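Local atomic coordinates of PHD-type domain-containing protein (PDB entry 6VHF), a protein that serves as the Cfp1 subunit of the histone H3K4 methyltransferase complex COMPASS, which it joins through this RbBP5-interacting domain with its single stabilising zinc ion. Residues Asp55-Asp60 / Lys136-Trp141; Arg28-Leu33 / Leu63-Ala68; Glu22-Cys27 / Glu155-Ile160; Glu42-Ala47 / Pro124-Met129. All coordinates share one frame; numbering follows the deposited sequence.

Contact 1: Asp55-Asp60 / Lys136-Trp141. With ZN (zinc ion), chain B.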
# COMPACT_ATOMS: atom_id res chain seq x y z
N ASP A 55 -17.68 -21.48 -3.42
CA ASP A 55 -17.39 -20.82 -4.68
C ASP A 55 -17.63 -19.32 -4.62
O ASP A 55 -17.32 -18.63 -5.59
CB ASP A 55 -18.26 -21.41 -5.80
CG ASP A 55 -18.17 -22.92 -5.89
OD1 ASP A 55 -19.23 -23.59 -5.89
OD2 ASP A 55 -17.03 -23.44 -5.99
N ILE A 56 -18.20 -18.82 -3.53
CA ILE A 56 -18.50 -17.39 -3.41
C ILE A 56 -17.23 -16.57 -3.54
O ILE A 56 -16.19 -16.90 -2.94
CB ILE A 56 -19.23 -17.12 -2.08
CG1 ILE A 56 -20.73 -17.32 -2.25
CG2 ILE A 56 -18.89 -15.73 -1.53
CD1 ILE A 56 -21.35 -16.36 -3.22
N CYS A 57 -17.29 -15.49 -4.32
CA CYS A 57 -16.15 -14.60 -4.51
C CYS A 57 -15.75 -13.93 -3.20
O CYS A 57 -14.66 -14.17 -2.67
CB CYS A 57 -16.46 -13.55 -5.57
SG CYS A 57 -15.11 -12.29 -5.74
N GLY A 58 -16.65 -13.10 -2.65
CA GLY A 58 -16.44 -12.52 -1.34
C GLY A 58 -15.72 -11.18 -1.34
O GLY A 58 -15.56 -10.59 -0.26
N TYR A 59 -15.30 -10.69 -2.50
CA TYR A 59 -14.65 -9.39 -2.61
C TYR A 59 -15.50 -8.30 -1.99
O TYR A 59 -16.69 -8.16 -2.30
CB TYR A 59 -14.38 -9.10 -4.09
CG TYR A 59 -13.59 -7.85 -4.38
CD1 TYR A 59 -14.23 -6.65 -4.63
CD2 TYR A 59 -12.21 -7.89 -4.45
CE1 TYR A 59 -13.52 -5.52 -4.91
CE2 TYR A 59 -11.48 -6.75 -4.73
CZ TYR A 59 -12.14 -5.56 -4.97
OH TYR A 59 -11.44 -4.40 -5.25
N ASP A 60 -14.89 -7.53 -1.09
CA ASP A 60 -15.53 -6.40 -0.45
C ASP A 60 -15.32 -5.13 -1.27
O ASP A 60 -14.22 -4.88 -1.78
CB ASP A 60 -14.96 -6.21 0.96
CG ASP A 60 -15.82 -5.35 1.84
OD1 ASP A 60 -16.04 -4.17 1.50
OD2 ASP A 60 -16.28 -5.87 2.89
N LYS A 136 -14.35 -13.72 -11.78
CA LYS A 136 -13.19 -13.49 -12.65
C LYS A 136 -12.73 -12.04 -12.64
O LYS A 136 -11.52 -11.79 -12.72
CB LYS A 136 -13.50 -13.95 -14.08
CG LYS A 136 -13.60 -15.47 -14.24
CD LYS A 136 -12.60 -16.20 -13.34
CE LYS A 136 -12.31 -17.60 -13.83
NZ LYS A 136 -11.22 -18.22 -13.03
N PRO A 137 -13.63 -11.05 -12.56
CA PRO A 137 -13.18 -9.68 -12.28
C PRO A 137 -12.39 -9.54 -10.98
O PRO A 137 -11.51 -8.67 -10.88
CB PRO A 137 -14.49 -8.88 -12.22
CG PRO A 137 -15.41 -9.62 -13.11
CD PRO A 137 -15.04 -11.08 -13.00
N HIS A 138 -12.68 -10.38 -9.98
CA HIS A 138 -11.98 -10.38 -8.70
C HIS A 138 -11.21 -11.68 -8.47
O HIS A 138 -10.87 -12.00 -7.33
CB HIS A 138 -12.97 -10.15 -7.54
CG HIS A 138 -13.89 -8.99 -7.73
ND1 HIS A 138 -15.21 -9.02 -7.34
CD2 HIS A 138 -13.67 -7.76 -8.24
CE1 HIS A 138 -15.77 -7.86 -7.62
NE2 HIS A 138 -14.86 -7.07 -8.17
N ASN A 139 -10.97 -12.43 -9.54
CA ASN A 139 -10.31 -13.73 -9.46
C ASN A 139 -9.04 -13.67 -8.62
O ASN A 139 -8.11 -12.92 -8.93
CB ASN A 139 -9.99 -14.20 -10.87
CG ASN A 139 -9.41 -15.60 -10.90
OD1 ASN A 139 -9.93 -16.52 -10.27
ND2 ASN A 139 -8.31 -15.76 -11.63
N GLY A 140 -9.01 -14.47 -7.56
CA GLY A 140 -7.83 -14.55 -6.69
C GLY A 140 -7.48 -13.28 -5.95
O GLY A 140 -6.29 -12.99 -5.76
N TRP A 141 -8.48 -12.51 -5.52
CA TRP A 141 -8.18 -11.19 -4.96
C TRP A 141 -7.39 -11.30 -3.66
O TRP A 141 -6.48 -10.49 -3.42
CB TRP A 141 -9.46 -10.39 -4.75
CG TRP A 141 -10.52 -11.04 -3.86
CD1 TRP A 141 -11.59 -11.80 -4.27
CD2 TRP A 141 -10.63 -10.94 -2.43
NE1 TRP A 141 -12.34 -12.18 -3.19
CE2 TRP A 141 -11.78 -11.67 -2.05
CE3 TRP A 141 -9.88 -10.30 -1.44
CZ2 TRP A 141 -12.18 -11.78 -0.72
CZ3 TRP A 141 -10.27 -10.41 -0.12
CH2 TRP A 141 -11.42 -11.15 0.23
ZN ZN B . -16.10 -10.98 -7.52
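Cys57 and His138 bind the same zinc ion, Cys57 through SG at 2.4 Å and His138 through ND1 at 2.2 Å. SG lies near the plane of the imidazole, at its edge, 3.5 Å from His138 CB. Over one face of that imidazole lies the Tyr59 ring in a face-to-face stack, centroids 3.9 Å apart and planes inclined by 14°, with Tyr59 CD1 over the centre. The CG of Tyr59 is anti to its backbone N (chi1 -174°), which sets it 3.6 Å from His138 CG. The ring's edge meets a face of Trp141, with CD2 3.6 Å from Trp141 CG, while its OH is hydrogen-bonded to Asp64. Trp141 NE1 donates to Cys57 O at 3.1 Å along a fairly straight N-H (160°); the oxygen lies near the indole plane, but the donor stands above the carbonyl plane. Replacing Trp141 by an alanine would probably strip Cys57 O of its indole donor and remove the face against which the edge of Tyr59 rests. A weak hydrogen bond from Tyr59 N reaches the metal-bound SG of Cys57. Cys130 and Cys135 complete the site, a single-zinc finger with CCCH ligands, built from two loops and flanked by an aromatic cluster.

Contact 2: Arg28-Leu33 / Leu63-Ala68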
# COMPACT_ATOMS: atom_id res chain seq x y z
N ARG A 28 -0.01 -0.96 5.46
CA ARG A 28 -0.27 -1.94 6.50
C ARG A 28 -1.76 -2.02 6.81
O ARG A 28 -2.29 -3.09 7.08
CB ARG A 28 0.54 -1.62 7.77
CG ARG A 28 2.04 -1.57 7.54
CD ARG A 28 2.89 -1.73 8.81
NE ARG A 28 4.30 -1.52 8.49
CZ ARG A 28 5.13 -2.47 8.08
NH1 ARG A 28 4.68 -3.71 7.96
NH2 ARG A 28 6.41 -2.20 7.78
N GLN A 29 -2.45 -0.88 6.76
CA GLN A 29 -3.89 -0.84 6.97
C GLN A 29 -4.65 -1.44 5.81
O GLN A 29 -5.72 -2.02 6.02
CB GLN A 29 -4.36 0.59 7.19
CG GLN A 29 -3.94 1.16 8.51
CD GLN A 29 -4.26 2.62 8.63
OE1 GLN A 29 -3.44 3.41 9.09
NE2 GLN A 29 -5.46 3.00 8.20
N MET A 30 -4.14 -1.32 4.58
CA MET A 30 -4.74 -2.07 3.49
C MET A 30 -4.62 -3.57 3.75
O MET A 30 -5.55 -4.33 3.47
CB MET A 30 -4.09 -1.69 2.16
CG MET A 30 -4.31 -0.22 1.75
SD MET A 30 -6.07 0.20 1.50
CE MET A 30 -6.60 0.79 3.11
N LEU A 31 -3.50 -4.01 4.34
CA LEU A 31 -3.40 -5.42 4.67
C LEU A 31 -4.44 -5.82 5.71
O LEU A 31 -5.02 -6.90 5.61
CB LEU A 31 -1.99 -5.77 5.15
CG LEU A 31 -0.96 -5.68 4.01
CD1 LEU A 31 0.49 -5.71 4.52
CD2 LEU A 31 -1.20 -6.77 2.98
N GLN A 32 -4.74 -4.95 6.67
CA GLN A 32 -5.81 -5.29 7.61
C GLN A 32 -7.15 -5.34 6.91
O GLN A 32 -7.96 -6.25 7.17
CB GLN A 32 -5.87 -4.28 8.76
CG GLN A 32 -4.59 -4.14 9.56
CD GLN A 32 -4.82 -3.29 10.80
OE1 GLN A 32 -4.67 -2.08 10.77
NE2 GLN A 32 -5.23 -3.93 11.88
N LEU A 33 -7.42 -4.37 6.04
CA LEU A 33 -8.67 -4.37 5.28
C LEU A 33 -8.82 -5.67 4.50
O LEU A 33 -9.89 -6.30 4.51
CB LEU A 33 -8.69 -3.17 4.34
CG LEU A 33 -9.87 -3.05 3.38
CD1 LEU A 33 -11.17 -2.88 4.17
CD2 LEU A 33 -9.65 -1.89 2.40
N LEU A 63 -12.38 -2.82 -0.85
CA LEU A 63 -11.07 -3.21 -1.37
C LEU A 63 -10.67 -2.41 -2.61
O LEU A 63 -9.52 -2.52 -3.05
CB LEU A 63 -11.04 -4.71 -1.69
CG LEU A 63 -11.17 -5.64 -0.47
CD1 LEU A 63 -11.40 -7.09 -0.88
CD2 LEU A 63 -9.97 -5.54 0.45
N ASP A 64 -11.58 -1.60 -3.17
CA ASP A 64 -11.19 -0.72 -4.26
C ASP A 64 -10.23 0.36 -3.77
O ASP A 64 -9.41 0.85 -4.56
CB ASP A 64 -12.42 -0.11 -4.89
CG ASP A 64 -13.31 -1.14 -5.54
OD1 ASP A 64 -12.89 -2.32 -5.60
OD2 ASP A 64 -14.42 -0.79 -5.96
N THR A 65 -10.33 0.75 -2.49
CA THR A 65 -9.33 1.62 -1.88
C THR A 65 -7.92 1.10 -2.11
O THR A 65 -6.99 1.88 -2.35
CB THR A 65 -9.60 1.74 -0.38
OG1 THR A 65 -10.98 2.04 -0.18
CG2 THR A 65 -8.78 2.85 0.23
N VAL A 66 -7.73 -0.22 -2.04
CA VAL A 66 -6.41 -0.80 -2.26
C VAL A 66 -5.90 -0.43 -3.64
O VAL A 66 -4.70 -0.18 -3.81
CB VAL A 66 -6.46 -2.33 -2.06
CG1 VAL A 66 -5.15 -2.97 -2.48
CG2 VAL A 66 -6.77 -2.65 -0.62
N GLY A 67 -6.79 -0.36 -4.63
CA GLY A 67 -6.36 -0.00 -5.98
C GLY A 67 -5.75 1.39 -6.07
O GLY A 67 -4.70 1.58 -6.69
N ALA A 68 -6.40 2.38 -5.45
CA ALA A 68 -5.87 3.74 -5.48
C ALA A 68 -4.70 3.93 -4.54
O ALA A 68 -3.80 4.72 -4.84
CB ALA A 68 -6.97 4.75 -5.14
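Met30 is the first residue of 28-33 to meet 63-68, and its contact is made mainly by sulfur. With CG anti to the carbonyl carbon and the chain bent at chi2 (-62°), which turns SD toward Val66, the thioether folds against the opposing helix: SD lies 3.6 Å from Val66 CG2 and 4.0 Å from Thr65 CG2. The Met30 and Val66 side chains lie alongside each other, pointing opposite ways, whereas Thr65 is crossed at about a right angle. Thr65 offers its methyl here, its hydroxyl being hydrogen-bonded to the carbonyl of Arg62. An alanine in place of Met30 would probably open a gap between the helices, because the sulfur that touches both Val66 and Thr65, and the methyl beside Thr65, would be gone. Next comes Leu31, which points away from 63-68 and packs on Val149 and Ile153 of helix 141-177. Leu33, just under one turn beyond Met30, faces the contact again. Its CG sits 3.8 Å from Leu63 CD2, and its CD2 lies 4.2 Å from Val66 CG2. Leu63 also touches Trp141, and Val66 touches Val149, so the third helix borders the same apolar seam. The short segments run nearly antiparallel, their axes 10.2 Å apart at a signed crossing angle of -158°, the antiparallel pairing of a helical hairpin, here the short helix 64-77 laid against the long helix 4-46.

Contact 3: Glu22-Cys27 / Glu155-Ile160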
# COMPACT_ATOMS: atom_id res chain seq x y z
N GLU A 22 4.53 7.33 5.90
CA GLU A 22 3.08 7.40 5.98
C GLU A 22 2.41 6.53 4.92
O GLU A 22 1.39 5.89 5.19
CB GLU A 22 2.63 8.86 5.86
CG GLU A 22 2.98 9.71 7.09
CD GLU A 22 3.21 11.19 6.77
OE1 GLU A 22 3.89 11.86 7.58
OE2 GLU A 22 2.72 11.68 5.72
N GLN A 23 2.98 6.46 3.72
CA GLN A 23 2.42 5.56 2.72
C GLN A 23 2.55 4.09 3.16
O GLN A 23 1.65 3.27 2.89
CB GLN A 23 3.08 5.78 1.37
CG GLN A 23 2.41 5.04 0.19
CD GLN A 23 0.93 5.38 0.02
OE1 GLN A 23 0.43 6.35 0.59
NE2 GLN A 23 0.21 4.58 -0.77
N ILE A 24 3.65 3.74 3.82
CA ILE A 24 3.81 2.37 4.29
C ILE A 24 2.77 2.05 5.36
O ILE A 24 2.18 0.96 5.36
CB ILE A 24 5.24 2.12 4.78
CG1 ILE A 24 6.19 1.94 3.58
CG2 ILE A 24 5.28 0.92 5.71
CD1 ILE A 24 7.70 1.91 3.93
N ALA A 25 2.54 3.00 6.28
CA ALA A 25 1.47 2.84 7.26
C ALA A 25 0.12 2.61 6.59
O ALA A 25 -0.64 1.70 6.98
CB ALA A 25 1.40 4.08 8.17
N LEU A 26 -0.19 3.41 5.57
CA LEU A 26 -1.42 3.19 4.82
C LEU A 26 -1.47 1.77 4.28
O LEU A 26 -2.51 1.11 4.36
CB LEU A 26 -1.56 4.20 3.68
CG LEU A 26 -2.77 4.01 2.76
CD1 LEU A 26 -4.06 3.84 3.58
CD2 LEU A 26 -2.92 5.15 1.76
N CYS A 27 -0.33 1.27 3.77
CA CYS A 27 -0.25 -0.07 3.20
C CYS A 27 -0.53 -1.15 4.24
O CYS A 27 -1.19 -2.15 3.95
CB CYS A 27 1.12 -0.28 2.57
SG CYS A 27 1.35 0.47 0.92
N GLU A 155 9.03 -1.88 -1.79
CA GLU A 155 9.50 -0.85 -2.71
C GLU A 155 9.62 0.50 -2.01
O GLU A 155 10.64 1.19 -2.15
CB GLU A 155 8.54 -0.77 -3.90
CG GLU A 155 8.56 -2.01 -4.78
CD GLU A 155 9.90 -2.21 -5.50
OE1 GLU A 155 10.74 -1.27 -5.52
OE2 GLU A 155 10.10 -3.30 -6.07
N LEU A 156 8.61 0.89 -1.23
CA LEU A 156 8.65 2.14 -0.49
C LEU A 156 9.80 2.17 0.50
O LEU A 156 10.44 3.21 0.68
CB LEU A 156 7.32 2.36 0.25
CG LEU A 156 6.08 2.55 -0.62
CD1 LEU A 156 4.80 2.22 0.18
CD2 LEU A 156 6.04 3.95 -1.19
N ALA A 157 10.07 1.04 1.18
CA ALA A 157 11.20 1.00 2.11
C ALA A 157 12.53 1.10 1.37
O ALA A 157 13.46 1.75 1.86
CB ALA A 157 11.16 -0.27 2.97
N LEU A 158 12.64 0.46 0.21
CA LEU A 158 13.81 0.63 -0.65
C LEU A 158 14.02 2.11 -0.99
O LEU A 158 15.14 2.63 -0.87
CB LEU A 158 13.64 -0.18 -1.93
CG LEU A 158 14.75 -0.24 -2.97
CD1 LEU A 158 14.69 -1.61 -3.63
CD2 LEU A 158 14.62 0.88 -4.02
N GLN A 159 12.96 2.79 -1.42
CA GLN A 159 13.05 4.22 -1.70
C GLN A 159 13.57 5.00 -0.50
O GLN A 159 14.41 5.90 -0.65
CB GLN A 159 11.69 4.77 -2.13
CG GLN A 159 11.18 4.20 -3.45
CD GLN A 159 11.92 4.76 -4.67
OE1 GLN A 159 11.53 5.78 -5.23
NE2 GLN A 159 12.99 4.08 -5.08
N ILE A 160 13.10 4.68 0.71
CA ILE A 160 13.62 5.40 1.88
C ILE A 160 15.13 5.20 1.99
O ILE A 160 15.88 6.15 2.24
CB ILE A 160 12.88 4.96 3.16
CG1 ILE A 160 11.52 5.65 3.26
CG2 ILE A 160 13.72 5.27 4.40
CD1 ILE A 160 10.52 4.93 4.27
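Ile24 and Leu156 lead an apolar helix-to-helix contact between the middle of helix 4-46 and the middle of helix 141-177, well away from the zinc site. The two side chains pass one another head to tail, and Ile24 CG1 comes within 3.5 Å of Leu156 CB. At the tip of the isoleucine, CD1 reaches across to the other helix, lying 3.7 Å from Ala157 N and 4.1 Å from Ile160 CD1, the end of the side chain one turn further on. Because CG1 of Ile24 is anti to the carbonyl carbon (chi1 -77°) and the chain extends at chi2, the longer branch is the one that enters the contact. The axes of the two short segments approach to 10.1 Å and run at 165° to each other, an antiparallel pair formed by the two longest helices of the domain. Gln23 and Cys27, one turn apart on helix 4-46, also meet Leu156. The aliphatic part of Gln23 does the touching, with CG 3.7 Å from Leu156 CD1. Beyond it the chain bends at chi2 (57°) and carries the amide away, where NE2 is hydrogen-bonded to Ser73 OG of helix 64-77; Leu156 touches Ser73 as well. The isobutyl group of Leu156 therefore sits where all three helices come together. Cys27 adds its sulfur to the same methyl, SG lying 3.9 Å from Leu156 CD1, and it also packs on Val149, Asp152 and Ile153. Leu20, one turn before Ile24 on helix 4-46, touches Leu156 and Ile160.

Contact 4: Glu42-Ala47 / Pro124-Met129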
# COMPACT_ATOMS: atom_id res chain seq x y z
N GLU A 42 -15.11 -15.75 5.07
CA GLU A 42 -15.18 -17.03 5.76
C GLU A 42 -16.39 -17.10 6.69
O GLU A 42 -17.03 -18.15 6.79
CB GLU A 42 -13.87 -17.28 6.53
CG GLU A 42 -13.91 -18.49 7.46
CD GLU A 42 -12.77 -18.51 8.50
OE1 GLU A 42 -12.77 -19.42 9.37
OE2 GLU A 42 -11.90 -17.61 8.45
N ALA A 43 -16.75 -15.98 7.34
CA ALA A 43 -17.93 -16.04 8.21
C ALA A 43 -19.21 -16.28 7.41
O ALA A 43 -20.07 -17.07 7.83
CB ALA A 43 -18.06 -14.77 9.04
N ALA A 44 -19.37 -15.59 6.27
CA ALA A 44 -20.58 -15.77 5.46
C ALA A 44 -20.71 -17.21 4.97
O ALA A 44 -21.81 -17.77 4.94
CB ALA A 44 -20.56 -14.79 4.28
N ILE A 45 -19.59 -17.84 4.60
CA ILE A 45 -19.65 -19.23 4.16
C ILE A 45 -19.96 -20.15 5.34
O ILE A 45 -20.75 -21.10 5.22
CB ILE A 45 -18.35 -19.61 3.43
CG1 ILE A 45 -18.26 -18.83 2.13
CG2 ILE A 45 -18.33 -21.10 3.11
CD1 ILE A 45 -16.93 -18.98 1.43
N ALA A 46 -19.38 -19.87 6.51
CA ALA A 46 -19.63 -20.72 7.67
C ALA A 46 -21.07 -20.62 8.18
O ALA A 46 -21.56 -21.55 8.84
CB ALA A 46 -18.65 -20.39 8.80
N ALA A 47 -21.76 -19.51 7.89
CA ALA A 47 -23.10 -19.32 8.42
C ALA A 47 -24.15 -20.19 7.74
O ALA A 47 -25.29 -20.24 8.21
CB ALA A 47 -23.51 -17.84 8.30
N PRO A 124 -26.35 -8.09 6.81
CA PRO A 124 -25.05 -7.55 7.25
C PRO A 124 -23.91 -8.51 7.05
O PRO A 124 -22.75 -8.08 6.96
CB PRO A 124 -25.27 -7.25 8.74
CG PRO A 124 -26.72 -7.34 8.97
CD PRO A 124 -27.29 -8.26 7.94
N ARG A 125 -24.19 -9.82 6.98
CA ARG A 125 -23.11 -10.78 6.81
C ARG A 125 -22.50 -10.72 5.42
O ARG A 125 -21.38 -11.20 5.23
CB ARG A 125 -23.59 -12.20 7.11
CG ARG A 125 -24.09 -12.41 8.54
CD ARG A 125 -24.94 -13.69 8.67
NE ARG A 125 -26.12 -13.65 7.81
CZ ARG A 125 -27.03 -14.64 7.72
NH1 ARG A 125 -26.90 -15.76 8.43
NH2 ARG A 125 -28.07 -14.50 6.90
N THR A 126 -23.23 -10.18 4.43
CA THR A 126 -22.78 -10.16 3.05
C THR A 126 -22.89 -8.77 2.41
O THR A 126 -22.71 -8.66 1.19
CB THR A 126 -23.59 -11.14 2.21
OG1 THR A 126 -24.96 -10.70 2.17
CG2 THR A 126 -23.53 -12.54 2.81
N ALA A 127 -23.20 -7.74 3.18
CA ALA A 127 -23.38 -6.41 2.61
C ALA A 127 -22.05 -5.88 2.10
O ALA A 127 -21.05 -5.91 2.82
CB ALA A 127 -23.97 -5.45 3.64
N GLY A 128 -22.05 -5.37 0.88
CA GLY A 128 -20.81 -4.94 0.26
C GLY A 128 -20.00 -6.07 -0.34
O GLY A 128 -18.92 -5.82 -0.87
N MET A 129 -20.50 -7.30 -0.27
CA MET A 129 -19.74 -8.47 -0.66
C MET A 129 -20.18 -8.93 -2.03
O MET A 129 -21.37 -8.90 -2.36
CB MET A 129 -19.93 -9.58 0.38
CG MET A 129 -18.89 -10.68 0.35
SD MET A 129 -19.29 -12.05 1.46
CE MET A 129 -19.05 -11.34 3.09
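Ala44 presses its methyl against Arg125, Thr126 and Met129, joining the last turn of helix 4-46 to the loop that leads into the zinc-binding Cys130. That loop closes in a type II beta turn from Thr126 to Met129, so the arrangement is a helix end packed against a tight turn. Apolar contacts come first. Ala44 CB lies 3.9 Å from Met129 CE and 4.0 Å from Thr126 CG2, and Met129 SD is nearly as close as its methyl. The methionine starts out extended, CG anti to its backbone N (chi1 -162°), and bends at chi3, which places CE beside the alanine. In Thr126 the methyl rather than the hydroxyl is given to the helix; OG1 makes a weak hydrogen bond to the carbonyl of Asp123, and the side chain also packs on Ile49 and Ile52. Having only a methyl, Ala44 lets the loop come near, the two backbones approaching to 5.8 Å between Ala44 CA and Arg125 CA. Backbone bonds shape the turn: Met129 N donates to Thr126 O at 3.0 Å, and Gly128 takes up the positive phi (80°) that its place in a type II turn needs. Gly128 is in turn bonded to Thr61, tying the turn to the loop that also holds Cys57. Two polar groups of Arg125 meet alanine methyls by van der Waals contact. Arg125 O rests 3.8 Å from Ala44 CB. Its guanidinium, salt-bridged through NH2 to Asp123, reaches Ala47, with NH1 placed obliquely 4.0 Å from Ala47 CB.

Helix 4-46 runs through contacts 2, 3 and 4, meeting helix 64-77, helix 141-177 and the 124-129 loop respectively, whereas contact 1 joins two loops. Contacts 2 and 3 lie near the centre of the chain and are apolar helix packing, contact 2 buried and contact 3 partly so. Contacts 1 and 4 lie together toward one end, where metal, aromatic stacking and a turn replace regular helix pairing; contact 4 reaches the surface at Ala47 and Arg125. Contact 1 touches contact 4 through Gly58 and Met129, and contact 2 through the Tyr59-Asp64 hydrogen bond and Trp141 on Leu63. Contact 3 touches neither of the two zinc-end contacts.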